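Local structure of NAD(P)H-hydrate epimerase (Saccharomyces cerevisiae, 1JZT) at residues F37-A42 against L75-H80; K162-I167 against P188-A193; L195-V200 against T213-G218. The protein catalyses the epimerization of the R and S forms of hydrated NADH and NADPH, a step in nicotinamide nucleotide repair that uses a potassium ion. One frame throughout, in Å; residues are numbered along the deposited sequence.

Interaction 1: residues F37-A42 against L75-H80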
ATOM      1  N   PHE A  37      -0.776   3.756  -8.254  1.00  8.46           N
ATOM      2  CA  PHE A  37      -0.806   5.194  -8.503  1.00  9.34           C
ATOM      3  C   PHE A  37      -1.465   5.879  -7.312  1.00  7.46           C
ATOM      4  O   PHE A  37      -0.957   6.884  -6.795  1.00  7.17           O
ATOM      5  CB  PHE A  37      -1.596   5.521  -9.775  1.00  8.59           C
ATOM      6  CG  PHE A  37      -1.666   6.996 -10.074  1.00 10.42           C
ATOM      7  CD1 PHE A  37      -0.646   7.621 -10.781  1.00 11.50           C
ATOM      8  CD2 PHE A  37      -2.709   7.772  -9.578  1.00 12.38           C
ATOM      9  CE1 PHE A  37      -0.652   9.000 -10.987  1.00 14.56           C
ATOM     10  CE2 PHE A  37      -2.727   9.159  -9.775  1.00 14.06           C
ATOM     11  CZ  PHE A  37      -1.693   9.768 -10.481  1.00 13.02           C
ATOM     12  N   SER A  38      -2.589   5.320  -6.870  1.00  7.19           N
ATOM     13  CA  SER A  38      -3.330   5.862  -5.731  1.00  7.23           C
ATOM     14  C   SER A  38      -2.437   6.018  -4.509  1.00  8.12           C
ATOM     15  O   SER A  38      -2.395   7.074  -3.885  1.00  6.96           O
ATOM     16  CB  SER A  38      -4.503   4.942  -5.373  1.00  8.96           C
ATOM     17  OG  SER A  38      -5.504   4.980  -6.364  1.00  8.66           O
ATOM     18  N   VAL A  39      -1.737   4.945  -4.160  1.00  8.38           N
ATOM     19  CA  VAL A  39      -0.839   4.972  -3.012  1.00  7.78           C
ATOM     20  C   VAL A  39       0.192   6.089  -3.150  1.00  6.31           C
ATOM     21  O   VAL A  39       0.425   6.839  -2.210  1.00  4.05           O
ATOM     22  CB  VAL A  39      -0.080   3.642  -2.854  1.00  7.71           C
ATOM     23  CG1 VAL A  39       0.877   3.728  -1.665  1.00  9.39           C
ATOM     24  CG2 VAL A  39      -1.073   2.502  -2.661  1.00 10.21           C
ATOM     25  N   ALA A  40       0.831   6.186  -4.311  1.00  5.61           N
ATOM     26  CA  ALA A  40       1.823   7.237  -4.544  1.00  5.39           C
ATOM     27  C   ALA A  40       1.204   8.626  -4.368  1.00  5.01           C
ATOM     28  O   ALA A  40       1.796   9.516  -3.747  1.00  4.68           O
ATOM     29  CB  ALA A  40       2.395   7.104  -5.939  1.00  5.34           C
ATOM     30  N   GLN A  41       0.013   8.821  -4.923  1.00  6.24           N
ATOM     31  CA  GLN A  41      -0.659  10.113  -4.793  1.00  8.56           C
ATOM     32  C   GLN A  41      -0.928  10.448  -3.309  1.00  8.63           C
ATOM     33  O   GLN A  41      -0.787  11.601  -2.898  1.00  9.93           O
ATOM     34  CB  GLN A  41      -1.962  10.109  -5.610  1.00  8.53           C
ATOM     35  CG  GLN A  41      -2.618  11.483  -5.801  1.00 11.63           C
ATOM     36  CD  GLN A  41      -3.739  11.460  -6.839  1.00 11.67           C
ATOM     37  OE1 GLN A  41      -4.676  10.676  -6.733  1.00  9.70           O
ATOM     38  NE2 GLN A  41      -3.642  12.328  -7.841  1.00 12.24           N
ATOM     39  N   ALA A  42      -1.296   9.450  -2.504  1.00  9.36           N
ATOM     40  CA  ALA A  42      -1.560   9.668  -1.070  1.00  8.42           C
ATOM     41  C   ALA A  42      -0.288  10.104  -0.342  1.00  9.33           C
ATOM     42  O   ALA A  42      -0.316  10.989   0.522  1.00  7.85           O
ATOM     43  CB  ALA A  42      -2.114   8.386  -0.420  1.00  7.93           C
ATOM     44  N   LEU A  75       5.364  -1.930  -5.928  1.00  7.21           N
ATOM     45  CA  LEU A  75       6.337  -1.762  -7.008  1.00  7.71           C
ATOM     46  C   LEU A  75       5.887  -0.642  -7.950  1.00  8.93           C
ATOM     47  O   LEU A  75       6.711   0.137  -8.440  1.00  9.89           O
ATOM     48  CB  LEU A  75       6.506  -3.074  -7.788  1.00  9.64           C
ATOM     49  CG  LEU A  75       6.986  -4.284  -6.977  1.00  9.96           C
ATOM     50  CD1 LEU A  75       7.164  -5.511  -7.883  1.00 10.92           C
ATOM     51  CD2 LEU A  75       8.289  -3.934  -6.290  1.00 12.63           C
ATOM     52  N   VAL A  76       4.581  -0.572  -8.200  1.00  7.85           N
ATOM     53  CA  VAL A  76       4.008   0.468  -9.057  1.00  7.72           C
ATOM     54  C   VAL A  76       4.159   1.818  -8.341  1.00  8.73           C
ATOM     55  O   VAL A  76       4.602   2.805  -8.926  1.00  8.03           O
ATOM     56  CB  VAL A  76       2.505   0.215  -9.313  1.00  7.37           C
ATOM     57  CG1 VAL A  76       1.868   1.435  -9.977  1.00  5.98           C
ATOM     58  CG2 VAL A  76       2.331  -1.010 -10.199  1.00  7.10           C
ATOM     59  N   CYS A  77       3.773   1.845  -7.069  1.00  8.55           N
ATOM     60  CA  CYS A  77       3.858   3.047  -6.243  1.00  8.87           C
ATOM     61  C   CYS A  77       5.250   3.667  -6.288  1.00  7.70           C
ATOM     62  O   CYS A  77       5.399   4.873  -6.440  1.00  7.90           O
ATOM     63  CB  CYS A  77       3.505   2.695  -4.800  1.00 12.47           C
ATOM     64  SG  CYS A  77       3.809   4.024  -3.609  1.00 15.74           S
ATOM     65  N   ALA A  78       6.266   2.826  -6.138  1.00  8.47           N
ATOM     66  CA  ALA A  78       7.646   3.270  -6.153  1.00  6.87           C
ATOM     67  C   ALA A  78       8.019   4.012  -7.438  1.00  9.32           C
ATOM     68  O   ALA A  78       8.749   5.006  -7.391  1.00  8.58           O
ATOM     69  CB  ALA A  78       8.574   2.079  -5.942  1.00  8.34           C
ATOM     70  N   ARG A  79       7.531   3.534  -8.578  1.00  8.53           N
ATOM     71  CA  ARG A  79       7.828   4.179  -9.865  1.00  8.72           C
ATOM     72  C   ARG A  79       7.162   5.554  -9.952  1.00  7.71           C
ATOM     73  O   ARG A  79       7.781   6.518 -10.401  1.00  7.63           O
ATOM     74  CB  ARG A  79       7.375   3.273 -11.030  1.00  8.70           C
ATOM     75  CG  ARG A  79       7.313   3.947 -12.420  1.00  8.92           C
ATOM     76  CD  ARG A  79       7.271   2.892 -13.534  1.00  9.53           C
ATOM     77  NE  ARG A  79       6.390   1.781 -13.184  1.00 10.81           N
ATOM     78  CZ  ARG A  79       5.064   1.815 -13.270  1.00  8.70           C
ATOM     79  NH1 ARG A  79       4.447   2.909 -13.706  1.00  8.13           N
ATOM     80  NH2 ARG A  79       4.356   0.757 -12.893  1.00  8.11           N
ATOM     81  N   HIS A  80       5.910   5.660  -9.516  1.00  8.08           N
ATOM     82  CA  HIS A  80       5.240   6.954  -9.567  1.00  9.85           C
ATOM     83  C   HIS A  80       5.897   7.955  -8.622  1.00  9.40           C
ATOM     84  O   HIS A  80       6.013   9.133  -8.947  1.00  9.49           O
ATOM     85  CB  HIS A  80       3.747   6.803  -9.263  1.00  9.19           C
ATOM     86  CG  HIS A  80       2.972   6.239 -10.410  1.00 11.68           C
ATOM     87  ND1 HIS A  80       2.658   6.981 -11.531  1.00 12.40           N
ATOM     88  CD2 HIS A  80       2.524   4.986 -10.654  1.00 10.05           C
ATOM     89  CE1 HIS A  80       2.056   6.208 -12.414  1.00 13.31           C
ATOM     90  NE2 HIS A  80       1.964   4.990 -11.908  1.00 11.94           N
TER
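Helix segments F37-A42 and L75-H80 pass each other with 7.8 Å between their axes and a crossing angle of -49°, closest where A40 faces C77, their CA atoms 5.0 Å apart. At this point the side chains are small. The CB of A40 rests against the CB of H80 at 3.6 Å, while the thiol of C77 fits between V39 and A40: SG lies 3.5 Å from V39 CG1 and also approaches the backbone nitrogen of A40. The sulfur reaches them because it stands anti to its own backbone N (chi1 171°). Towards the start of F37-A42 the contact widens into an aromatic pair. F37 turns its edge to the face of H80 in a T-shaped stack, with ring centroids 4.9 Å apart and planes at 86°. The leading atom is F37 CD1, which sits over the imidazole face, displaced toward its rim, 3.4 Å from H80 ND1. V76 CG1 lies at the imidazole edge, near the plane of that ring, and also reaches the backbone N of F37. The other end of the imidazole is tied to the first helix, for H80 NE2 hydrogen-bonds to E33, one turn before F37; E33 also forms a salt bridge with R79. The two helices are thus joined by polar links beside an interface that itself contains no hydrogen bond. Across the segments, contact rests on van der Waals packing and one aromatic edge, and the nearby carboxylate of E33 would probably favour a proton on NE2 and help fix the rotation of the ring whose face receives F37.

Interaction 2: residues K162-I167 against P188-A193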
ATOM      1  N   LYS A 162       9.264  -1.087  15.964  1.00 13.67           N
ATOM      2  CA  LYS A 162      10.195  -0.420  16.861  1.00 15.05           C
ATOM      3  C   LYS A 162      10.414   1.051  16.506  1.00 15.60           C
ATOM      4  O   LYS A 162      10.704   1.865  17.385  1.00 15.06           O
ATOM      5  CB  LYS A 162      11.536  -1.157  16.864  1.00 18.74           C
ATOM      6  CG  LYS A 162      11.400  -2.608  17.309  1.00 21.69           C
ATOM      7  CD  LYS A 162      12.667  -3.410  17.093  1.00 26.07           C
ATOM      8  CE  LYS A 162      13.685  -3.150  18.174  1.00 30.19           C
ATOM      9  NZ  LYS A 162      14.815  -4.126  18.079  1.00 31.55           N
ATOM     10  N   VAL A 163      10.267   1.399  15.231  1.00 14.46           N
ATOM     11  CA  VAL A 163      10.480   2.785  14.810  1.00 14.68           C
ATOM     12  C   VAL A 163       9.244   3.471  14.231  1.00 14.49           C
ATOM     13  O   VAL A 163       9.334   4.599  13.744  1.00 16.32           O
ATOM     14  CB  VAL A 163      11.606   2.876  13.752  1.00 15.40           C
ATOM     15  CG1 VAL A 163      12.872   2.213  14.275  1.00 15.36           C
ATOM     16  CG2 VAL A 163      11.155   2.224  12.458  1.00 15.41           C
ATOM     17  N   GLN A 164       8.095   2.813  14.307  1.00 12.25           N
ATOM     18  CA  GLN A 164       6.866   3.366  13.737  1.00 12.98           C
ATOM     19  C   GLN A 164       6.333   4.613  14.423  1.00 12.91           C
ATOM     20  O   GLN A 164       5.451   5.290  13.888  1.00 13.08           O
ATOM     21  CB  GLN A 164       5.771   2.295  13.697  1.00 13.32           C
ATOM     22  CG  GLN A 164       5.337   1.783  15.054  1.00 15.95           C
ATOM     23  CD  GLN A 164       4.244   0.736  14.953  1.00 17.30           C
ATOM     24  OE1 GLN A 164       3.774   0.210  15.965  1.00 16.30           O
ATOM     25  NE2 GLN A 164       3.826   0.432  13.727  1.00 13.81           N
ATOM     26  N   ASN A 165       6.859   4.926  15.603  1.00 14.02           N
ATOM     27  CA  ASN A 165       6.408   6.115  16.313  1.00 15.17           C
ATOM     28  C   ASN A 165       7.323   7.295  16.002  1.00 14.98           C
ATOM     29  O   ASN A 165       7.063   8.417  16.426  1.00 14.00           O
ATOM     30  CB  ASN A 165       6.355   5.846  17.818  1.00 18.00           C
ATOM     31  CG  ASN A 165       5.238   4.896  18.187  1.00 20.26           C
ATOM     32  OD1 ASN A 165       4.061   5.245  18.094  1.00 22.94           O
ATOM     33  ND2 ASN A 165       5.596   3.681  18.587  1.00 22.12           N
ATOM     34  N   ILE A 166       8.394   7.037  15.258  1.00 13.46           N
ATOM     35  CA  ILE A 166       9.319   8.094  14.876  1.00 14.29           C
ATOM     36  C   ILE A 166       9.268   8.290  13.360  1.00 14.09           C
ATOM     37  O   ILE A 166       9.291   9.421  12.873  1.00 14.16           O
ATOM     38  CB  ILE A 166      10.778   7.781  15.328  1.00 15.14           C
ATOM     39  CG1 ILE A 166      11.760   8.735  14.636  1.00 17.95           C
ATOM     40  CG2 ILE A 166      11.141   6.348  15.011  1.00 21.72           C
ATOM     41  CD1 ILE A 166      11.469  10.209  14.874  1.00 22.49           C
ATOM     42  N   ILE A 167       9.192   7.183  12.623  1.00 12.17           N
ATOM     43  CA  ILE A 167       9.114   7.213  11.157  1.00 13.08           C
ATOM     44  C   ILE A 167       7.686   6.815  10.750  1.00 11.66           C
ATOM     45  O   ILE A 167       7.209   5.733  11.104  1.00 13.05           O
ATOM     46  CB  ILE A 167      10.112   6.207  10.523  1.00 13.86           C
ATOM     47  CG1 ILE A 167      11.515   6.422  11.090  1.00 16.49           C
ATOM     48  CG2 ILE A 167      10.132   6.360   9.001  1.00 13.67           C
ATOM     49  CD1 ILE A 167      12.023   7.833  10.940  1.00 20.67           C
ATOM     50  N   PRO A 188       3.970  -7.161  18.749  1.00 31.08           N
ATOM     51  CA  PRO A 188       3.618  -5.768  18.455  1.00 29.06           C
ATOM     52  C   PRO A 188       2.767  -5.655  17.194  1.00 26.51           C
ATOM     53  O   PRO A 188       2.788  -6.537  16.335  1.00 25.43           O
ATOM     54  CB  PRO A 188       4.978  -5.090  18.314  1.00 28.53           C
ATOM     55  CG  PRO A 188       5.830  -6.182  17.762  1.00 30.03           C
ATOM     56  CD  PRO A 188       5.421  -7.369  18.607  1.00 30.64           C
ATOM     57  N   SER A 189       2.028  -4.556  17.094  1.00 22.86           N
ATOM     58  CA  SER A 189       1.136  -4.323  15.971  1.00 20.42           C
ATOM     59  C   SER A 189       1.480  -3.032  15.222  1.00 19.37           C
ATOM     60  O   SER A 189       1.850  -2.024  15.828  1.00 16.19           O
ATOM     61  CB  SER A 189      -0.301  -4.256  16.496  1.00 20.19           C
ATOM     62  OG  SER A 189      -1.247  -4.264  15.449  1.00 22.99           O
ATOM     63  N   ILE A 190       1.357  -3.069  13.901  1.00 17.46           N
ATOM     64  CA  ILE A 190       1.631  -1.899  13.073  1.00 16.53           C
ATOM     65  C   ILE A 190       0.638  -0.786  13.412  1.00 14.88           C
ATOM     66  O   ILE A 190      -0.566  -1.031  13.542  1.00 15.91           O
ATOM     67  CB  ILE A 190       1.501  -2.241  11.561  1.00 15.72           C
ATOM     68  CG1 ILE A 190       2.607  -3.215  11.144  1.00 17.26           C
ATOM     69  CG2 ILE A 190       1.557  -0.971  10.716  1.00 13.06           C
ATOM     70  CD1 ILE A 190       3.997  -2.630  11.201  1.00 20.62           C
ATOM     71  N   ASN A 191       1.158   0.429  13.573  1.00 15.17           N
ATOM     72  CA  ASN A 191       0.356   1.623  13.871  1.00 14.36           C
ATOM     73  C   ASN A 191       0.721   2.614  12.764  1.00 13.78           C
ATOM     74  O   ASN A 191       1.570   3.489  12.945  1.00 13.99           O
ATOM     75  CB  ASN A 191       0.734   2.200  15.239  1.00 15.78           C
ATOM     76  CG  ASN A 191       0.093   3.563  15.508  1.00 18.79           C
ATOM     77  OD1 ASN A 191       0.416   4.225  16.497  1.00 22.51           O
ATOM     78  ND2 ASN A 191      -0.814   3.982  14.633  1.00 16.91           N
ATOM     79  N   PRO A 192       0.073   2.487  11.600  1.00 13.41           N
ATOM     80  CA  PRO A 192       0.334   3.357  10.450  1.00 13.39           C
ATOM     81  C   PRO A 192      -0.074   4.818  10.594  1.00 12.42           C
ATOM     82  O   PRO A 192      -1.113   5.131  11.173  1.00 15.05           O
ATOM     83  CB  PRO A 192      -0.418   2.658   9.326  1.00 12.25           C
ATOM     84  CG  PRO A 192      -1.625   2.126  10.037  1.00 14.20           C
ATOM     85  CD  PRO A 192      -1.033   1.554  11.316  1.00 13.67           C
ATOM     86  N   ALA A 193       0.754   5.713  10.059  1.00 12.44           N
ATOM     87  CA  ALA A 193       0.450   7.141  10.089  1.00 11.35           C
ATOM     88  C   ALA A 193      -0.591   7.390   9.002  1.00 10.95           C
ATOM     89  O   ALA A 193      -1.394   8.324   9.083  1.00  9.79           O
ATOM     90  CB  ALA A 193       1.714   7.961   9.811  1.00 10.48           C
TER
HETATM   91  O   HOH W   1       3.695   4.910  11.541  1.00  6.64           O
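Q164 extends its side chain over the backbone of S189-N191, its carboxamide lying against the peptide between I190 and N191. CG takes the crowded position between the backbone N and the carbonyl carbon (chi1 63°), and beyond it the chain is fully extended, which carries the amide across to the loop. The amide carbon CD comes within 3.4 Å of N191 N, and the amide end also meets I190 CA and the carbonyl oxygen of S189. N191 CB packs against the same group, 3.8 Å from Q164 CD. A second link passes through water: one molecule donates to both Q164 O, at 3.0 Å, and N191 O, at 2.9 Å, so that the two backbone carbonyls share a single bridging solvent. N165 approaches less closely: the N165 and N191 side chains cross at about a right angle, their amide planes 70° apart and their OD1 atoms separated by 4.1 Å. I190 points away overall, though its side chain still brushes the amide end of Q164, and it packs on V157, L160 and C161 of helix 153-163, while its carbonyl oxygen accepts a hydrogen bond from W178 NE1. The loop is therefore fastened both to the end of this helix and to the chain beyond strand 169-172. Near I190 lie D138 and T176, predicted potassium ligands. The arrangement joins the turn after helix 153-163 to the loop entering strand 194-198, two connections on one rim of the Rossmann-like alpha/beta fold of the YjeF N-terminal domain.

Interaction 3: residues L195-V200 against T213-G218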
ATOM      1  N   LEU A 195      -3.269   5.122   6.152  1.00  8.20           N
ATOM      2  CA  LEU A 195      -3.809   3.864   5.653  1.00  7.38           C
ATOM      3  C   LEU A 195      -4.459   4.182   4.319  1.00  6.80           C
ATOM      4  O   LEU A 195      -5.289   5.080   4.230  1.00  6.61           O
ATOM      5  CB  LEU A 195      -4.858   3.282   6.605  1.00  9.16           C
ATOM      6  CG  LEU A 195      -5.623   2.069   6.060  1.00 10.55           C
ATOM      7  CD1 LEU A 195      -4.664   0.903   5.817  1.00 13.02           C
ATOM      8  CD2 LEU A 195      -6.714   1.665   7.045  1.00 10.64           C
ATOM      9  N   VAL A 196      -4.064   3.465   3.275  1.00  5.59           N
ATOM     10  CA  VAL A 196      -4.650   3.686   1.963  1.00  5.82           C
ATOM     11  C   VAL A 196      -5.426   2.441   1.588  1.00  8.02           C
ATOM     12  O   VAL A 196      -4.850   1.463   1.100  1.00  8.12           O
ATOM     13  CB  VAL A 196      -3.585   3.948   0.875  1.00  5.70           C
ATOM     14  CG1 VAL A 196      -4.269   4.188  -0.471  1.00  5.75           C
ATOM     15  CG2 VAL A 196      -2.723   5.145   1.256  1.00  6.28           C
ATOM     16  N   SER A 197      -6.730   2.465   1.856  1.00  7.50           N
ATOM     17  CA  SER A 197      -7.587   1.337   1.523  1.00  8.52           C
ATOM     18  C   SER A 197      -7.724   1.310   0.005  1.00  8.17           C
ATOM     19  O   SER A 197      -7.786   2.359  -0.636  1.00  9.22           O
ATOM     20  CB  SER A 197      -8.966   1.500   2.171  1.00  9.23           C
ATOM     21  OG  SER A 197      -8.878   1.416   3.590  1.00 10.29           O
ATOM     22  N   LEU A 198      -7.753   0.114  -0.569  1.00  8.76           N
ATOM     23  CA  LEU A 198      -7.881  -0.031  -2.009  1.00  9.72           C
ATOM     24  C   LEU A 198      -9.230  -0.646  -2.374  1.00 10.06           C
ATOM     25  O   LEU A 198      -9.661  -1.628  -1.766  1.00  9.29           O
ATOM     26  CB  LEU A 198      -6.729  -0.880  -2.558  1.00 10.34           C
ATOM     27  CG  LEU A 198      -5.334  -0.261  -2.422  1.00 12.57           C
ATOM     28  CD1 LEU A 198      -4.285  -1.230  -2.948  1.00 15.59           C
ATOM     29  CD2 LEU A 198      -5.278   1.054  -3.201  1.00 14.15           C
ATOM     30  N   THR A 199      -9.883  -0.042  -3.366  1.00 10.08           N
ATOM     31  CA  THR A 199     -11.200  -0.460  -3.858  1.00 12.12           C
ATOM     32  C   THR A 199     -12.265  -0.065  -2.841  1.00 11.76           C
ATOM     33  O   THR A 199     -13.148   0.744  -3.132  1.00 10.74           O
ATOM     34  CB  THR A 199     -11.265  -1.994  -4.119  1.00 12.57           C
ATOM     35  OG1 THR A 199     -10.264  -2.360  -5.078  1.00 14.20           O
ATOM     36  CG2 THR A 199     -12.627  -2.387  -4.663  1.00 15.34           C
ATOM     37  N   VAL A 200     -12.160  -0.632  -1.643  1.00 11.84           N
ATOM     38  CA  VAL A 200     -13.090  -0.349  -0.557  1.00 11.77           C
ATOM     39  C   VAL A 200     -12.397  -0.785   0.732  1.00 11.24           C
ATOM     40  O   VAL A 200     -11.689  -1.780   0.752  1.00 12.12           O
ATOM     41  CB  VAL A 200     -14.428  -1.118  -0.754  1.00 13.51           C
ATOM     42  CG1 VAL A 200     -14.157  -2.611  -0.835  1.00 14.34           C
ATOM     43  CG2 VAL A 200     -15.391  -0.805   0.380  1.00 13.88           C
ATOM     44  N   THR A 213      -3.919   8.162  12.635  1.00 16.09           N
ATOM     45  CA  THR A 213      -3.873   7.721  11.242  1.00 14.87           C
ATOM     46  C   THR A 213      -4.796   8.463  10.282  1.00 13.59           C
ATOM     47  O   THR A 213      -5.987   8.620  10.555  1.00 12.14           O
ATOM     48  CB  THR A 213      -4.247   6.230  11.164  1.00 16.12           C
ATOM     49  OG1 THR A 213      -3.545   5.520  12.190  1.00 14.62           O
ATOM     50  CG2 THR A 213      -3.882   5.648   9.803  1.00 16.01           C
ATOM     51  N   THR A 214      -4.245   8.913   9.155  1.00 11.16           N
ATOM     52  CA  THR A 214      -5.061   9.576   8.148  1.00 11.56           C
ATOM     53  C   THR A 214      -5.526   8.444   7.220  1.00 11.44           C
ATOM     54  O   THR A 214      -4.721   7.595   6.832  1.00 12.28           O
ATOM     55  CB  THR A 214      -4.248  10.617   7.353  1.00 12.48           C
ATOM     56  OG1 THR A 214      -3.779  11.638   8.241  1.00 13.74           O
ATOM     57  CG2 THR A 214      -5.117  11.260   6.280  1.00 13.12           C
ATOM     58  N   HIS A 215      -6.812   8.429   6.878  1.00  8.97           N
ATOM     59  CA  HIS A 215      -7.375   7.372   6.038  1.00  9.90           C
ATOM     60  C   HIS A 215      -7.778   7.849   4.643  1.00  8.91           C
ATOM     61  O   HIS A 215      -8.523   8.821   4.483  1.00  9.71           O
ATOM     62  CB  HIS A 215      -8.597   6.751   6.743  1.00 10.54           C
ATOM     63  CG  HIS A 215      -9.081   5.465   6.136  1.00 12.11           C
ATOM     64  ND1 HIS A 215     -10.312   4.920   6.444  1.00 10.83           N
ATOM     65  CD2 HIS A 215      -8.497   4.598   5.274  1.00 11.54           C
ATOM     66  CE1 HIS A 215     -10.462   3.775   5.801  1.00 13.05           C
ATOM     67  NE2 HIS A 215      -9.373   3.556   5.083  1.00 11.30           N
ATOM     68  N   TYR A 216      -7.262   7.146   3.642  1.00  9.41           N
ATOM     69  CA  TYR A 216      -7.552   7.409   2.238  1.00  8.33           C
ATOM     70  C   TYR A 216      -8.069   6.121   1.608  1.00  9.87           C
ATOM     71  O   TYR A 216      -7.743   5.014   2.056  1.00  8.49           O
ATOM     72  CB  TYR A 216      -6.283   7.796   1.471  1.00 10.16           C
ATOM     73  CG  TYR A 216      -5.690   9.156   1.765  1.00 10.00           C
ATOM     74  CD1 TYR A 216      -6.227  10.307   1.198  1.00 12.27           C
ATOM     75  CD2 TYR A 216      -4.546   9.280   2.549  1.00 10.12           C
ATOM     76  CE1 TYR A 216      -5.632  11.558   1.396  1.00 13.88           C
ATOM     77  CE2 TYR A 216      -3.941  10.519   2.755  1.00 12.54           C
ATOM     78  CZ  TYR A 216      -4.491  11.651   2.172  1.00 13.81           C
ATOM     79  OH  TYR A 216      -3.884  12.864   2.357  1.00 15.28           O
ATOM     80  N   VAL A 217      -8.881   6.265   0.566  1.00  9.02           N
ATOM     81  CA  VAL A 217      -9.363   5.107  -0.176  1.00  8.14           C
ATOM     82  C   VAL A 217      -8.911   5.374  -1.612  1.00  8.84           C
ATOM     83  O   VAL A 217      -8.933   6.520  -2.073  1.00 10.18           O
ATOM     84  CB  VAL A 217     -10.909   4.954  -0.138  1.00  8.88           C
ATOM     85  CG1 VAL A 217     -11.595   6.112  -0.839  1.00  9.70           C
ATOM     86  CG2 VAL A 217     -11.300   3.633  -0.783  1.00  8.27           C
ATOM     87  N   GLY A 218      -8.481   4.322  -2.301  1.00  8.88           N
ATOM     88  CA  GLY A 218      -8.002   4.459  -3.667  1.00 10.24           C
ATOM     89  C   GLY A 218      -8.535   3.362  -4.568  1.00 11.51           C
ATOM     90  O   GLY A 218      -9.218   2.451  -4.104  1.00 11.73           O
TER
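S197 OG and H215 NE2 are 2.7 Å apart in a hydrogen bond between side chains of neighbouring strands, with the hydroxyl oxygen at the imidazole edge, in the ring plane. CG of H215 stands anti to the backbone N (chi1 -167°), and the ring beyond it reaches toward L195 and S197. Five backbone bonds run beside this pair. Y216 N donates to L195 O at 2.9 Å in a nearly straight bond (174° at the hydrogen), and L195 N donates to T214 O. S197 uses both its backbone groups, N to Y216 O and O from G218 N, the latter at 2.7 Å. Beyond the last strand pair, T199 N closes on G218 O at 2.7 Å. This is the regular pattern of parallel strands, bridging L195 with H215 through L198 with G218 and joining strands 194-198 and 214-218 in the mixed sheet of the Rossmann-like fold. Strand 169-172 flanks the first toward the middle of the sheet, and the antiparallel edge strand 243-245 flanks the second. L198 N bonds to the carboxylate of D173, a predicted NADPHX-binding residue, which places this strand end at the probable substrate site. On the face bearing L195, S197 and H215, the leucine and imidazole lie side by side and point the same way, L195 CD2 being 3.8 Å from H215 NE2. T213 CG2 meets the backbone N of L195 at 3.7 Å. V217 CG2 reaches 3.7 Å from S197 O. The other face carries V196 and Y216, whose CG2 and CB approach to 4.4 Å, both packing on A42 of helix 28-46.

Overall arrangement
Interactions 1 and 3 are buried and meet directly: helix 28-46, which supplies F37-A42, packs A42 and V39 onto V196, while S38 OG lies against G218. Interaction 2 sits at the surface, about 21 Å from interaction 1 between centres, and the two do not touch. It joins interaction 3 in sequence and in space, since the loop of P188-A193 leads into strand 194-198 and P192 O and A193 O probably hydrogen-bond to T213 OG1 and T214 N. The chemistry follows position: helix-on-helix packing without cross-segment hydrogen bonds in 1, a dense backbone bond pattern within the sheet in 3, and carboxamide and water contacts at the rim in 2.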